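Local coordinates for protein hemoglobin subunit beta (Mustelus griseus, PDB 1GCV) that carries oxygen from the gills to the peripheral tissues, binding it at a heme iron as one of the beta chains of a heterotetrameric hemoglobin, at residues 13-18 / 56-61; 35-40 / 93-98; 63-68 / 121-126; 99-104 / 115-120. All blocks are in the same frame, centred on the assembly; numbering follows the deposited sequence.

Interaction 1 (13-18 / 56-61); sequences KTFQGT and IVVGAL. With HEM (protoporphyrin IX containing Fe), chain F.
The ring of Phe15 reaches out from helix 5-17 and meets helix 50-66 with its far end. Val58 comes to the edge of this ring, close to its plane, with CG1 4.0 Å from Phe15 CE2. Leu61 approaches the ring obliquely, and its CB lies 3.5 Å from Phe15 CZ. The Phe15 and Leu61 side chains cross at about a right angle, while Phe15 and Val58 slide past each other. Val58 CG1 is anti to the backbone N (chi1 167°), and this branch makes the contact with the ring.

The other flat group is the heme, on the far side of helix 50-66. Val57 lies over one heme face. Its CG1 is 4.0 Å from HEM C2B, and its CG2 also reaches that pyrrole. Ile56 stands over the same face, with CG2 3.4 Å from HEM CAA. Ala60 is at the heme edge, where its CB meets the methyl CMB at 3.8 Å.

In globin terms these are the A and E helices. The E helix also carries the distal histidine, His53, which belongs to the heme iron site. Within the same turns, Ile56, Val57 and Ala60 face the heme while Val58 and Leu61 meet Phe15. Met20 and Trp120 also pack on Phe15 and enclose it further.

No hydrogen bond joins the two segments. The contact rests on aliphatic carbons against the far end of an aromatic ring, so dispersion and exclusion of water hold it. Such contacts are weakly directional, and the shapes of the groups set the fit.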
# COMPACT_ATOMS: atom_id res chain seq x y z
N LYS B 13 -0.61 20.95 22.28
CA LYS B 13 -1.64 21.96 22.44
C LYS B 13 -3.02 21.45 22.04
O LYS B 13 -4.01 21.72 22.73
CB LYS B 13 -1.30 23.20 21.62
CG LYS B 13 -1.00 24.43 22.47
CD LYS B 13 0.35 24.31 23.18
CE LYS B 13 0.21 23.72 24.58
NZ LYS B 13 1.46 23.05 25.05
N THR B 14 -3.10 20.72 20.94
CA THR B 14 -4.38 20.18 20.47
C THR B 14 -4.97 19.21 21.48
O THR B 14 -6.19 19.16 21.68
CB THR B 14 -4.24 19.44 19.12
OG1 THR B 14 -3.76 20.36 18.13
CG2 THR B 14 -5.58 18.87 18.67
N PHE B 15 -4.11 18.44 22.13
CA PHE B 15 -4.58 17.47 23.11
C PHE B 15 -5.03 18.11 24.41
O PHE B 15 -5.79 17.51 25.17
CB PHE B 15 -3.48 16.46 23.40
CG PHE B 15 -3.65 15.19 22.67
CD1 PHE B 15 -3.07 15.01 21.42
CD2 PHE B 15 -4.44 14.18 23.19
CE1 PHE B 15 -3.28 13.85 20.71
CE2 PHE B 15 -4.66 13.02 22.49
CZ PHE B 15 -4.08 12.85 21.24
N GLN B 16 -4.57 19.33 24.66
CA GLN B 16 -4.93 20.03 25.89
C GLN B 16 -6.07 21.02 25.68
O GLN B 16 -6.73 21.41 26.64
CB GLN B 16 -3.69 20.74 26.45
CG GLN B 16 -3.91 22.19 26.87
CD GLN B 16 -2.75 23.09 26.54
OE1 GLN B 16 -2.93 24.16 25.95
NE2 GLN B 16 -1.54 22.66 26.90
N GLY B 17 -6.31 21.42 24.43
CA GLY B 17 -7.37 22.38 24.14
C GLY B 17 -8.51 21.93 23.25
O GLY B 17 -9.45 22.69 23.01
N THR B 18 -8.42 20.71 22.73
CA THR B 18 -9.47 20.17 21.87
C THR B 18 -10.05 18.94 22.57
O THR B 18 -9.35 18.24 23.30
CB THR B 18 -8.92 19.76 20.46
OG1 THR B 18 -8.63 20.94 19.70
CG2 THR B 18 -9.94 18.93 19.68
N ILE B 56 -10.49 5.37 25.96
CA ILE B 56 -9.37 4.48 26.23
C ILE B 56 -8.25 4.70 25.21
O ILE B 56 -7.07 4.60 25.55
CB ILE B 56 -9.84 3.00 26.19
CG1 ILE B 56 -10.56 2.65 27.50
CG2 ILE B 56 -8.65 2.08 26.02
CD1 ILE B 56 -11.67 1.64 27.34
N VAL B 57 -8.62 5.00 23.98
CA VAL B 57 -7.63 5.22 22.93
C VAL B 57 -6.94 6.58 23.12
O VAL B 57 -5.73 6.68 22.96
CB VAL B 57 -8.30 5.16 21.53
CG1 VAL B 57 -7.34 5.66 20.46
CG2 VAL B 57 -8.73 3.74 21.25
N VAL B 58 -7.72 7.60 23.46
CA VAL B 58 -7.18 8.95 23.67
C VAL B 58 -6.26 8.98 24.89
O VAL B 58 -5.32 9.77 24.95
CB VAL B 58 -8.31 9.98 23.88
CG1 VAL B 58 -7.73 11.29 24.41
CG2 VAL B 58 -9.02 10.21 22.56
N GLY B 59 -6.54 8.11 25.85
CA GLY B 59 -5.73 8.04 27.05
C GLY B 59 -4.34 7.53 26.73
O GLY B 59 -3.38 7.89 27.41
N ALA B 60 -4.24 6.69 25.70
CA ALA B 60 -2.97 6.13 25.25
C ALA B 60 -2.23 7.17 24.40
O ALA B 60 -1.02 7.35 24.55
CB ALA B 60 -3.20 4.86 24.43
N LEU B 61 -2.96 7.84 23.52
CA LEU B 61 -2.36 8.86 22.66
C LEU B 61 -1.84 10.00 23.53
O LEU B 61 -0.75 10.52 23.29
CB LEU B 61 -3.41 9.40 21.68
CG LEU B 61 -3.84 8.43 20.57
CD1 LEU B 61 -4.89 9.08 19.68
CD2 LEU B 61 -2.60 8.02 19.77
CHA HEM F . -8.00 -2.10 23.23
CHB HEM F . -5.17 1.70 22.13
CHC HEM F . -6.29 1.10 17.43
CHD HEM F . -9.03 -2.75 18.53
C1A HEM F . -7.16 -0.99 23.32
C2A HEM F . -6.67 -0.41 24.55
C3A HEM F . -5.88 0.64 24.24
C4A HEM F . -5.89 0.74 22.81
CMA HEM F . -5.09 1.51 25.20
CAA HEM F . -6.97 -0.87 25.95
CBA HEM F . -5.94 -1.90 26.33
CGA HEM F . -6.44 -2.84 27.39
O1A HEM F . -5.75 -3.01 28.41
O2A HEM F . -7.54 -3.42 27.21
C1B HEM F . -5.17 1.82 20.76
C2B HEM F . -4.49 2.89 20.07
C3B HEM F . -4.84 2.78 18.74
C4B HEM F . -5.71 1.58 18.62
CMB HEM F . -3.52 3.90 20.73
CAB HEM F . -4.51 3.70 17.74
CBB HEM F . -3.89 3.36 16.52
C1C HEM F . -7.12 -0.04 17.31
C2C HEM F . -7.79 -0.46 16.07
C3C HEM F . -8.49 -1.59 16.38
C4C HEM F . -8.32 -1.81 17.81
CMC HEM F . -7.80 0.25 14.71
CAC HEM F . -9.17 -2.47 15.52
CBC HEM F . -10.05 -2.06 14.50
C1D HEM F . -8.95 -2.91 19.89
C2D HEM F . -9.75 -3.87 20.61
C3D HEM F . -9.50 -3.67 21.93
C4D HEM F . -8.49 -2.63 22.02
CMD HEM F . -10.65 -4.94 20.00
CAD HEM F . -10.17 -4.37 23.10
CBD HEM F . -11.65 -4.02 23.18
CGD HEM F . -12.15 -3.94 24.61
O1D HEM F . -13.18 -3.25 24.83
O2D HEM F . -11.53 -4.56 25.50
NA HEM F . -6.65 -0.29 22.22
NB HEM F . -5.88 0.98 19.87
NC HEM F . -7.45 -0.88 18.38
ND HEM F . -8.16 -2.16 20.75
FE HEM F . -6.82 -0.74 20.29

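Interaction 2 (35-40 / 93-98); sequences YPWTNR and FHLLTD. With HEM (protoporphyrin IX containing Fe), chain F.
The side chain of Tyr35 turns with CG anti to its carbonyl carbon (chi1 -49°), and Leu95 takes the same kind of first torsion. This brings Leu95 CD2 over the middle of the Tyr35 ring. Leu95 CD2 is 3.7 Å from the centroid of the Tyr35 ring and 1° off the normal, a CH-pi contact. The other branch, Leu95 CD1, points into the short 3-10 segment 36-39. Leu95 CD1 lies 3.4 Å from Trp37 NE1 and 3.7 Å from Thr38 CG2.

These are the C and G helix regions of the globin fold, at the border between subunits. Trp37 meets Tyr139 of a neighbouring subunit ring to ring, and its NE1 makes a weak hydrogen bond to Asp94 of that subunit.

A water links Tyr35 OH, at 2.8 Å, to Asp98 OD2. With an alanine here in place of Tyr35, Leu95 CD2 would probably lose its aromatic cover and the water held by the hydroxyl would lose a mate. His94 ND1 also donates to Asp98 OD2, at 2.9 Å, from above the carboxylate plane. On the heme side, Leu96 CD2 lies 3.7 Å from HEM CHC.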
# COMPACT_ATOMS: atom_id res chain seq x y z
N TYR B 35 -14.87 1.71 6.41
CA TYR B 35 -14.08 0.47 6.36
C TYR B 35 -14.79 -0.54 7.26
O TYR B 35 -14.29 -0.89 8.33
CB TYR B 35 -12.65 0.72 6.88
CG TYR B 35 -11.97 1.92 6.26
CD1 TYR B 35 -11.65 1.94 4.90
CD2 TYR B 35 -11.68 3.06 7.02
CE1 TYR B 35 -11.07 3.07 4.31
CE2 TYR B 35 -11.10 4.19 6.44
CZ TYR B 35 -10.80 4.19 5.09
OH TYR B 35 -10.24 5.30 4.50
N PRO B 36 -15.95 -1.07 6.80
CA PRO B 36 -16.79 -2.04 7.52
C PRO B 36 -16.11 -3.26 8.14
O PRO B 36 -16.54 -3.75 9.18
CB PRO B 36 -17.85 -2.43 6.49
CG PRO B 36 -17.90 -1.30 5.54
CD PRO B 36 -16.49 -0.77 5.46
N TRP B 37 -15.06 -3.77 7.50
CA TRP B 37 -14.38 -4.94 8.02
C TRP B 37 -13.78 -4.74 9.40
O TRP B 37 -13.52 -5.71 10.09
CB TRP B 37 -13.28 -5.41 7.06
CG TRP B 37 -12.24 -4.37 6.71
CD1 TRP B 37 -11.05 -4.16 7.35
CD2 TRP B 37 -12.28 -3.45 5.61
NE1 TRP B 37 -10.34 -3.16 6.71
CE2 TRP B 37 -11.08 -2.71 5.64
CE3 TRP B 37 -13.21 -3.18 4.61
CZ2 TRP B 37 -10.79 -1.72 4.71
CZ3 TRP B 37 -12.93 -2.20 3.67
CH2 TRP B 37 -11.72 -1.48 3.73
N THR B 38 -13.55 -3.49 9.80
CA THR B 38 -12.97 -3.23 11.11
C THR B 38 -13.95 -3.52 12.24
O THR B 38 -13.57 -3.51 13.42
CB THR B 38 -12.47 -1.76 11.26
OG1 THR B 38 -13.58 -0.87 11.07
CG2 THR B 38 -11.38 -1.45 10.24
N ASN B 39 -15.21 -3.77 11.89
CA ASN B 39 -16.26 -4.08 12.87
C ASN B 39 -15.98 -5.45 13.45
O ASN B 39 -16.40 -5.77 14.56
CB ASN B 39 -17.63 -4.10 12.19
CG ASN B 39 -18.35 -2.78 12.32
OD1 ASN B 39 -18.61 -2.10 11.32
ND2 ASN B 39 -18.68 -2.41 13.55
N ARG B 40 -15.26 -6.25 12.67
CA ARG B 40 -14.88 -7.61 13.04
C ARG B 40 -14.54 -7.77 14.53
O ARG B 40 -15.04 -8.69 15.19
CB ARG B 40 -13.67 -8.00 12.20
CG ARG B 40 -13.38 -9.48 12.13
CD ARG B 40 -12.08 -9.76 11.39
NE ARG B 40 -11.56 -11.07 11.75
CZ ARG B 40 -10.56 -11.27 12.60
NH1 ARG B 40 -10.15 -12.50 12.88
NH2 ARG B 40 -9.97 -10.23 13.18
N PHE B 93 -4.69 -0.37 11.68
CA PHE B 93 -4.33 0.76 12.54
C PHE B 93 -4.45 2.12 11.84
O PHE B 93 -5.01 3.05 12.41
CB PHE B 93 -2.91 0.59 13.10
CG PHE B 93 -2.80 -0.46 14.18
CD1 PHE B 93 -3.75 -0.56 15.18
CD2 PHE B 93 -1.74 -1.35 14.18
CE1 PHE B 93 -3.65 -1.53 16.18
CE2 PHE B 93 -1.63 -2.33 15.18
CZ PHE B 93 -2.59 -2.41 16.18
N HIS B 94 -3.94 2.23 10.61
CA HIS B 94 -4.01 3.50 9.89
C HIS B 94 -5.44 3.90 9.49
O HIS B 94 -5.71 5.08 9.26
CB HIS B 94 -3.07 3.50 8.66
CG HIS B 94 -3.65 2.90 7.41
ND1 HIS B 94 -4.40 3.63 6.51
CD2 HIS B 94 -3.57 1.65 6.90
CE1 HIS B 94 -4.74 2.86 5.49
NE2 HIS B 94 -4.25 1.65 5.70
N LEU B 95 -6.35 2.93 9.42
CA LEU B 95 -7.73 3.23 9.06
C LEU B 95 -8.35 4.10 10.15
O LEU B 95 -9.18 4.96 9.86
CB LEU B 95 -8.54 1.93 8.89
CG LEU B 95 -8.02 0.99 7.80
CD1 LEU B 95 -8.84 -0.28 7.80
CD2 LEU B 95 -8.07 1.68 6.44
N LEU B 96 -7.95 3.88 11.40
CA LEU B 96 -8.47 4.70 12.49
C LEU B 96 -7.79 6.06 12.49
O LEU B 96 -8.47 7.09 12.50
CB LEU B 96 -8.24 4.02 13.85
CG LEU B 96 -8.54 4.88 15.08
CD1 LEU B 96 -9.99 5.33 15.07
CD2 LEU B 96 -8.25 4.10 16.35
N THR B 97 -6.46 6.08 12.47
CA THR B 97 -5.73 7.35 12.48
C THR B 97 -6.08 8.21 11.27
O THR B 97 -6.12 9.43 11.37
CB THR B 97 -4.18 7.13 12.58
OG1 THR B 97 -3.72 6.36 11.46
CG2 THR B 97 -3.84 6.40 13.85
N ASP B 98 -6.35 7.58 10.12
CA ASP B 98 -6.73 8.32 8.93
C ASP B 98 -8.09 8.97 9.17
O ASP B 98 -8.35 10.08 8.70
CB ASP B 98 -6.87 7.39 7.72
CG ASP B 98 -5.55 7.13 7.03
OD1 ASP B 98 -4.55 7.78 7.40
OD2 ASP B 98 -5.52 6.28 6.11
CHA HEM F . -8.00 -2.10 23.23
CHB HEM F . -5.17 1.70 22.13
CHC HEM F . -6.29 1.10 17.43
CHD HEM F . -9.03 -2.75 18.53
C1A HEM F . -7.16 -0.99 23.32
C2A HEM F . -6.67 -0.41 24.55
C3A HEM F . -5.88 0.64 24.24
C4A HEM F . -5.89 0.74 22.81
CMA HEM F . -5.09 1.51 25.20
CAA HEM F . -6.97 -0.87 25.95
CBA HEM F . -5.94 -1.90 26.33
CGA HEM F . -6.44 -2.84 27.39
O1A HEM F . -5.75 -3.01 28.41
O2A HEM F . -7.54 -3.42 27.21
C1B HEM F . -5.17 1.82 20.76
C2B HEM F . -4.49 2.89 20.07
C3B HEM F . -4.84 2.78 18.74
C4B HEM F . -5.71 1.58 18.62
CMB HEM F . -3.52 3.90 20.73
CAB HEM F . -4.51 3.70 17.74
CBB HEM F . -3.89 3.36 16.52
C1C HEM F . -7.12 -0.04 17.31
C2C HEM F . -7.79 -0.46 16.07
C3C HEM F . -8.49 -1.59 16.38
C4C HEM F . -8.32 -1.81 17.81
CMC HEM F . -7.80 0.25 14.71
CAC HEM F . -9.17 -2.47 15.52
CBC HEM F . -10.05 -2.06 14.50
C1D HEM F . -8.95 -2.91 19.89
C2D HEM F . -9.75 -3.87 20.61
C3D HEM F . -9.50 -3.67 21.93
C4D HEM F . -8.49 -2.63 22.02
CMD HEM F . -10.65 -4.94 20.00
CAD HEM F . -10.17 -4.37 23.10
CBD HEM F . -11.65 -4.02 23.18
CGD HEM F . -12.15 -3.94 24.61
O1D HEM F . -13.18 -3.25 24.83
O2D HEM F . -11.53 -4.56 25.50
NA HEM F . -6.65 -0.29 22.22
NB HEM F . -5.88 0.98 19.87
NC HEM F . -7.45 -0.88 18.38
ND HEM F . -8.16 -2.16 20.75
FE HEM F . -6.82 -0.74 20.29
O HOH W 1 -7.43 5.25 4.79

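Interaction 3 (63-68 / 121-126)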
# COMPACT_ATOMS: atom_id res chain seq x y z
N ASP B 63 -0.76 9.79 26.40
CA ASP B 63 0.46 9.28 27.03
C ASP B 63 1.62 9.35 26.03
O ASP B 63 2.74 9.72 26.38
CB ASP B 63 0.25 7.83 27.50
CG ASP B 63 0.96 7.52 28.82
OD1 ASP B 63 1.00 6.33 29.22
OD2 ASP B 63 1.47 8.46 29.47
N ALA B 64 1.34 9.00 24.77
CA ALA B 64 2.36 9.04 23.73
C ALA B 64 2.84 10.47 23.54
O ALA B 64 4.01 10.71 23.26
CB ALA B 64 1.79 8.50 22.43
N VAL B 65 1.93 11.42 23.69
CA VAL B 65 2.25 12.83 23.54
C VAL B 65 3.23 13.30 24.62
O VAL B 65 4.05 14.17 24.36
CB VAL B 65 0.97 13.69 23.58
CG1 VAL B 65 1.34 15.17 23.58
CG2 VAL B 65 0.09 13.37 22.40
N LYS B 66 3.15 12.71 25.81
CA LYS B 66 4.03 13.08 26.92
C LYS B 66 5.44 12.47 26.83
O LYS B 66 6.40 13.02 27.37
CB LYS B 66 3.39 12.68 28.26
CG LYS B 66 2.35 13.69 28.75
CD LYS B 66 1.47 13.11 29.85
CE LYS B 66 1.96 13.51 31.24
NZ LYS B 66 0.86 13.84 32.20
N HIS B 67 5.54 11.34 26.14
CA HIS B 67 6.82 10.66 25.95
C HIS B 67 7.02 10.50 24.44
O HIS B 67 7.34 9.41 23.97
CB HIS B 67 6.80 9.28 26.60
CG HIS B 67 6.26 9.28 28.00
ND1 HIS B 67 7.05 8.99 29.10
CD2 HIS B 67 5.03 9.53 28.49
CE1 HIS B 67 6.32 9.05 30.19
NE2 HIS B 67 5.09 9.38 29.85
N MET B 68 6.81 11.59 23.71
CA MET B 68 6.92 11.59 22.25
C MET B 68 8.23 11.06 21.66
O MET B 68 8.27 10.65 20.50
CB MET B 68 6.66 13.01 21.71
CG MET B 68 5.38 13.15 20.90
SD MET B 68 4.94 14.87 20.63
CE MET B 68 5.04 14.97 18.86
N ASP B 121 0.06 13.62 10.36
CA ASP B 121 0.35 12.43 9.58
C ASP B 121 1.62 11.81 10.15
O ASP B 121 1.72 10.60 10.33
CB ASP B 121 0.57 12.81 8.11
CG ASP B 121 0.80 11.61 7.22
OD1 ASP B 121 1.96 11.33 6.88
OD2 ASP B 121 -0.19 10.94 6.86
N LYS B 122 2.60 12.67 10.42
CA LYS B 122 3.88 12.25 10.96
C LYS B 122 3.69 11.63 12.34
O LYS B 122 4.26 10.59 12.64
CB LYS B 122 4.81 13.46 11.07
CG LYS B 122 6.20 13.13 11.55
CD LYS B 122 6.97 14.40 11.83
CE LYS B 122 8.46 14.17 11.69
NZ LYS B 122 9.23 15.06 12.60
N PHE B 123 2.88 12.28 13.16
CA PHE B 123 2.62 11.77 14.50
C PHE B 123 1.94 10.41 14.46
O PHE B 123 2.34 9.50 15.19
CB PHE B 123 1.76 12.74 15.30
CG PHE B 123 1.49 12.29 16.71
CD1 PHE B 123 2.53 12.14 17.62
CD2 PHE B 123 0.19 12.00 17.13
CE1 PHE B 123 2.29 11.71 18.92
CE2 PHE B 123 -0.06 11.57 18.43
CZ PHE B 123 1.00 11.42 19.33
N PHE B 124 0.92 10.25 13.62
CA PHE B 124 0.21 8.98 13.55
C PHE B 124 1.05 7.87 12.93
O PHE B 124 0.83 6.69 13.20
CB PHE B 124 -1.10 9.16 12.79
CG PHE B 124 -2.14 9.83 13.62
CD1 PHE B 124 -2.87 10.90 13.11
CD2 PHE B 124 -2.34 9.45 14.94
CE1 PHE B 124 -3.78 11.58 13.91
CE2 PHE B 124 -3.25 10.12 15.74
CZ PHE B 124 -3.97 11.19 15.22
N GLU B 125 2.01 8.27 12.12
CA GLU B 125 2.91 7.31 11.50
C GLU B 125 3.80 6.73 12.60
O GLU B 125 4.09 5.53 12.62
CB GLU B 125 3.76 8.03 10.45
CG GLU B 125 4.05 7.23 9.22
CD GLU B 125 5.27 7.78 8.49
OE1 GLU B 125 5.23 8.97 8.10
OE2 GLU B 125 6.26 7.03 8.33
N VAL B 126 4.24 7.59 13.53
CA VAL B 126 5.09 7.16 14.65
C VAL B 126 4.31 6.26 15.60
O VAL B 126 4.85 5.29 16.14
CB VAL B 126 5.64 8.39 15.45
CG1 VAL B 126 6.19 7.95 16.80
CG2 VAL B 126 6.71 9.10 14.64
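This contact belongs to the globin core, where the end of the E helix (50-66) meets the H helix (114-132). Phe123 carries it from the H side. Its CG is anti to the backbone N (chi1 -178°), and the ring extends across to the other segment.

Three residues meet the ring, all obliquely. Val65 CG2 is the nearest, 3.7 Å from Phe123 CZ. Ala64 CB reaches the same CZ atom at 4.3 Å. Met68 brings its CG to 3.9 Å from Phe123 CE1. The chain of Met68 bends at chi3, and its CE comes back to within 4.0 Å of Phe123 CD1. The sulfur SD is 5.4 Å from the ring centroid and 54° off the normal. This is a Met-aromatic contact of oblique geometry.

Ile11 of helix 5-17 packs on Val65, Met68 and Phe123 alike. Trp3 also packs on Phe123, and its NE1 is hydrogen-bonded to the backbone O of Met68.

Across the two segments no hydrogen bond or salt bridge forms. The hold is van der Waals contact with a polarisable sulfur near the ring, so it depends on close fit more than on direction.

Interaction 4 (99-104 / 115-120); sequences CIIVEL and HIQGIW
This is an apolar helix-to-helix contact between the G and H helices, 93-108 and 114-132, which follow each other in the chain. The two short segments run roughly antiparallel, at 149°, with their axes 11.0 Å apart at closest approach. That spacing is wide, and large side chains fill it.

Trp120 meets both Ile101 and Leu104; its closest approach is to Leu104. Leu104 and Trp120 cross at about a right angle. Leu104 CG lies opposite the carbonyl carbon (chi1 -85°). This carries Leu104 CD1 over one face of the indole, 3.7 Å from the centroid of the six-membered ring of Trp120 and 15° off its normal. This is a CH-pi contact, and Leu104 CD1 is also 3.6 Å from Trp120 CD2. Ile116 CG2, one turn back on the same helix, lies at the indole edge in its plane.

Ile101 packs beside this pair, with CG1 4.3 Å from Trp120 CB. Its CG2 is a looser 4.5 Å from Gln117 NE2. The other end of that amide, OE1, is hydrogen-bonded to Arg31 of a neighbouring subunit. Trp120 NE1 donates to Glu10 of helix 5-17, which ties the indole to a third helix.

Were a serine to stand in for Trp120, Leu104 CD1 would probably face a gap and Glu10 would be likely to lose the indole N-H.

Two long, roughly antiparallel helices joined by a short connection form the G-H helical hairpin of the globin fold.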
# COMPACT_ATOMS: atom_id res chain seq x y z
N CYS B 99 -8.97 8.28 9.89
CA CYS B 99 -10.29 8.82 10.18
C CYS B 99 -10.21 9.96 11.19
O CYS B 99 -11.01 10.88 11.15
CB CYS B 99 -11.22 7.73 10.68
SG CYS B 99 -11.93 6.77 9.33
N ILE B 100 -9.23 9.87 12.09
CA ILE B 100 -9.02 10.92 13.09
C ILE B 100 -8.55 12.19 12.36
O ILE B 100 -8.93 13.30 12.72
CB ILE B 100 -7.94 10.52 14.14
CG1 ILE B 100 -8.49 9.40 15.04
CG2 ILE B 100 -7.56 11.73 14.99
CD1 ILE B 100 -7.48 8.82 16.00
N ILE B 101 -7.73 12.02 11.32
CA ILE B 101 -7.27 13.17 10.56
C ILE B 101 -8.46 13.81 9.83
O ILE B 101 -8.53 15.04 9.73
CB ILE B 101 -6.15 12.76 9.56
CG1 ILE B 101 -4.80 12.82 10.28
CG2 ILE B 101 -6.13 13.70 8.36
CD1 ILE B 101 -3.73 11.97 9.65
N VAL B 102 -9.39 13.00 9.34
CA VAL B 102 -10.56 13.54 8.65
C VAL B 102 -11.42 14.34 9.63
O VAL B 102 -11.96 15.40 9.29
CB VAL B 102 -11.42 12.42 8.03
CG1 VAL B 102 -12.79 12.96 7.66
CG2 VAL B 102 -10.73 11.87 6.79
N GLU B 103 -11.55 13.84 10.86
CA GLU B 103 -12.33 14.52 11.90
C GLU B 103 -11.62 15.80 12.34
O GLU B 103 -12.27 16.79 12.63
CB GLU B 103 -12.55 13.61 13.12
CG GLU B 103 -13.51 12.44 12.90
CD GLU B 103 -14.88 12.88 12.46
OE1 GLU B 103 -15.59 12.08 11.83
OE2 GLU B 103 -15.26 14.03 12.76
N LEU B 104 -10.29 15.77 12.41
CA LEU B 104 -9.55 16.98 12.80
C LEU B 104 -9.73 18.03 11.70
O LEU B 104 -9.87 19.22 11.99
CB LEU B 104 -8.06 16.67 12.98
CG LEU B 104 -7.63 16.14 14.35
CD1 LEU B 104 -6.15 15.89 14.32
CD2 LEU B 104 -7.98 17.13 15.46
N HIS B 115 0.30 21.84 5.86
CA HIS B 115 1.43 21.77 6.78
C HIS B 115 1.00 21.14 8.11
O HIS B 115 1.69 20.27 8.64
CB HIS B 115 2.00 23.17 7.03
CG HIS B 115 3.11 23.20 8.03
ND1 HIS B 115 2.97 23.74 9.29
CD2 HIS B 115 4.38 22.71 7.97
CE1 HIS B 115 4.10 23.58 9.96
NE2 HIS B 115 4.96 22.95 9.18
N ILE B 116 -0.14 21.58 8.64
CA ILE B 116 -0.65 21.03 9.90
C ILE B 116 -1.00 19.55 9.72
O ILE B 116 -0.75 18.74 10.62
CB ILE B 116 -1.90 21.80 10.38
CG1 ILE B 116 -1.54 23.25 10.68
CG2 ILE B 116 -2.46 21.13 11.63
CD1 ILE B 116 -0.51 23.42 11.78
N GLN B 117 -1.58 19.20 8.57
CA GLN B 117 -1.93 17.80 8.30
C GLN B 117 -0.66 16.98 8.29
O GLN B 117 -0.64 15.84 8.77
CB GLN B 117 -2.63 17.66 6.94
CG GLN B 117 -2.83 16.20 6.50
CD GLN B 117 -3.50 16.05 5.14
OE1 GLN B 117 -3.82 17.03 4.48
NE2 GLN B 117 -3.71 14.81 4.73
N GLY B 118 0.41 17.55 7.73
CA GLY B 118 1.69 16.87 7.69
C GLY B 118 2.22 16.52 9.07
O GLY B 118 2.82 15.46 9.25
N ILE B 119 2.01 17.39 10.05
CA ILE B 119 2.47 17.15 11.41
C ILE B 119 1.71 15.97 12.03
O ILE B 119 2.30 15.10 12.67
CB ILE B 119 2.28 18.40 12.30
CG1 ILE B 119 3.14 19.54 11.76
CG2 ILE B 119 2.66 18.08 13.74
CD1 ILE B 119 2.90 20.87 12.46
N TRP B 120 0.39 15.95 11.84
CA TRP B 120 -0.44 14.88 12.36
C TRP B 120 -0.17 13.56 11.66
O TRP B 120 -0.16 12.50 12.29
CB TRP B 120 -1.91 15.27 12.22
CG TRP B 120 -2.29 16.25 13.25
CD1 TRP B 120 -2.37 17.61 13.12
CD2 TRP B 120 -2.57 15.97 14.62
NE1 TRP B 120 -2.68 18.19 14.32
CE2 TRP B 120 -2.81 17.20 15.26
CE3 TRP B 120 -2.65 14.79 15.37
CZ2 TRP B 120 -3.12 17.29 16.62
CZ3 TRP B 120 -2.95 14.87 16.73
CH2 TRP B 120 -3.19 16.12 17.34

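In the fold
All four contacts are buried. Interactions 1, 3 and 4 are apolar meetings of helices, each with an aromatic ring from one side. Interaction 2 differs: it joins a 3-10 turn to a helix, and a water and a histidine-carboxylate pair add polar chemistry. Interactions 2 and 4 both border other subunits. Interactions 1 and 3 share helix 50-66, 2 and 4 share helix 93-108, and 3 and 4 share helix 114-132. Most pairs also touch directly: Phe15 meets Val65 and Trp120, while Phe124 packs on Ile100, Ile101 and Thr97. Interactions 1 and 2 do not touch, though both reach the heme, from opposite sides of the chain's centre. Interactions 3 and 4 lie away from the iron site.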